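UPF0141 protein yjdB (PDB 4TN0) probably transfers phosphoethanolamine in the periplasm through a zinc-containing alkaline phosphatase-like domain, and is required for polymyxin resistance and motility in Campylobacter jejuni. Local coordinates at residues A31-G36 against D42-T47. Sequence-based numbering, arbitrary orientation.
Sequences ANYSLG and DTNFYT
Ser34 OG is gripped twice by the 42-47 segment. It donates to Asp42 OD1 at 2.7 Å, meeting that oxygen nearly along its C-O axis, and accepts from Asn44 N at 2.8 Å. Chi1 of 53° sets this hydroxyl between its own backbone N and carbonyl carbon, facing the type I turn of Asp42 to Phe45. Asp42 OD1 also forms a salt bridge with Lys48. Thr43 OG1 works in a similar way from the other segment: it donates to Asn32 O at 2.8 Å and accepts from Ser34 N at 3.1 Å. Asn44 OD1 takes an almost straight bond from Leu35 N, 2.7 Å long with an angle of 176° at the hydrogen. The Asn44 amide lies obliquely against the Tyr33 ring, the two planes 38° apart; Asn44 ND2 lies 3.2 Å from Tyr33 CD2. Leu35 crosses the same amide, with Leu35 CD1 3.5 Å from Asn44 CG. Asp201 OD1, on helix 186-211, bonds Asn44 ND2, so the amide is held at both ends, which helps fix its rotation. The same oxygen bonds Thr47 OG1. The contact joins two parts of the loop between strands 18-24 and 53-59 of the alkaline phosphatase-like domain's mixed central sheet. Helix 186-211 packs against Tyr33 and Thr47, while strand 252-259 meets Tyr33 and Leu35.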
# COMPACT_ATOMS: atom_id res chain seq x y z
N ALA A 31 3.91 -12.65 -5.52
CA ALA A 31 3.97 -13.87 -6.33
C ALA A 31 2.64 -14.19 -7.03
O ALA A 31 2.60 -15.03 -7.93
CB ALA A 31 4.40 -15.06 -5.47
N ASN A 32 1.56 -13.57 -6.59
CA ASN A 32 0.25 -13.85 -7.18
C ASN A 32 -0.29 -12.65 -7.96
O ASN A 32 -1.49 -12.49 -8.13
CB ASN A 32 -0.76 -14.28 -6.12
CG ASN A 32 -0.50 -15.69 -5.61
OD1 ASN A 32 0.61 -16.03 -5.22
ND2 ASN A 32 -1.54 -16.50 -5.61
N TYR A 33 0.62 -11.79 -8.38
CA TYR A 33 0.27 -10.66 -9.23
C TYR A 33 0.57 -11.00 -10.70
O TYR A 33 1.68 -11.41 -11.04
CB TYR A 33 0.99 -9.39 -8.75
CG TYR A 33 0.21 -8.71 -7.65
CD1 TYR A 33 0.03 -9.33 -6.42
CD2 TYR A 33 -0.38 -7.46 -7.86
CE1 TYR A 33 -0.72 -8.73 -5.42
CE2 TYR A 33 -1.13 -6.84 -6.86
CZ TYR A 33 -1.30 -7.49 -5.65
OH TYR A 33 -2.04 -6.91 -4.64
N SER A 34 -0.46 -10.94 -11.54
CA SER A 34 -0.27 -11.22 -12.96
C SER A 34 0.52 -10.08 -13.64
O SER A 34 1.17 -10.30 -14.66
CB SER A 34 -1.62 -11.45 -13.65
OG SER A 34 -2.52 -10.38 -13.41
N LEU A 35 0.47 -8.89 -13.05
CA LEU A 35 1.32 -7.75 -13.46
C LEU A 35 2.79 -8.12 -13.41
O LEU A 35 3.63 -7.49 -14.06
CB LEU A 35 1.04 -6.52 -12.58
CG LEU A 35 -0.16 -5.64 -12.95
CD1 LEU A 35 -0.61 -4.75 -11.78
CD2 LEU A 35 0.11 -4.78 -14.18
N GLY A 36 3.12 -9.12 -12.60
CA GLY A 36 4.49 -9.53 -12.42
C GLY A 36 4.77 -10.91 -12.99
O GLY A 36 5.84 -11.47 -12.76
N ASP A 42 -5.54 -14.36 -13.71
CA ASP A 42 -5.21 -12.98 -14.06
C ASP A 42 -5.71 -12.00 -13.00
O ASP A 42 -6.73 -11.32 -13.20
CB ASP A 42 -5.78 -12.59 -15.43
CG ASP A 42 -5.33 -11.20 -15.87
OD1 ASP A 42 -4.34 -10.69 -15.32
OD2 ASP A 42 -5.99 -10.60 -16.75
N THR A 43 -4.99 -11.92 -11.89
CA THR A 43 -5.40 -11.11 -10.74
C THR A 43 -5.40 -9.60 -11.00
O THR A 43 -6.06 -8.83 -10.29
CB THR A 43 -4.49 -11.37 -9.54
OG1 THR A 43 -3.13 -11.20 -9.94
CG2 THR A 43 -4.69 -12.79 -9.02
N ASN A 44 -4.64 -9.18 -12.00
CA ASN A 44 -4.50 -7.76 -12.28
C ASN A 44 -5.23 -7.31 -13.55
O ASN A 44 -4.76 -6.43 -14.27
CB ASN A 44 -3.03 -7.41 -12.35
CG ASN A 44 -2.32 -7.72 -11.06
OD1 ASN A 44 -1.33 -8.44 -11.04
ND2 ASN A 44 -2.80 -7.15 -9.97
N PHE A 45 -6.36 -7.94 -13.81
CA PHE A 45 -7.23 -7.66 -14.95
C PHE A 45 -7.61 -6.18 -15.11
O PHE A 45 -7.66 -5.67 -16.23
CB PHE A 45 -8.48 -8.50 -14.82
CG PHE A 45 -9.50 -8.26 -15.89
CD1 PHE A 45 -9.36 -8.86 -17.13
CD2 PHE A 45 -10.60 -7.45 -15.65
CE1 PHE A 45 -10.30 -8.66 -18.12
CE2 PHE A 45 -11.54 -7.23 -16.64
CZ PHE A 45 -11.39 -7.84 -17.88
N TYR A 46 -7.88 -5.49 -14.01
CA TYR A 46 -8.38 -4.12 -14.09
C TYR A 46 -7.31 -3.04 -14.25
O TYR A 46 -7.42 -2.18 -15.13
CB TYR A 46 -9.24 -3.82 -12.87
CG TYR A 46 -10.47 -4.66 -12.84
CD1 TYR A 46 -10.50 -5.87 -12.15
CD2 TYR A 46 -11.61 -4.28 -13.54
CE1 TYR A 46 -11.64 -6.66 -12.14
CE2 TYR A 46 -12.77 -5.06 -13.53
CZ TYR A 46 -12.77 -6.25 -12.83
OH TYR A 46 -13.91 -7.03 -12.82
N THR A 47 -6.29 -3.05 -13.39
CA THR A 47 -5.23 -2.04 -13.48
C THR A 47 -4.29 -2.31 -14.66
O THR A 47 -3.50 -1.43 -15.03
CB THR A 47 -4.42 -1.89 -12.16
OG1 THR A 47 -3.88 -3.15 -11.77
CG2 THR A 47 -5.30 -1.37 -11.04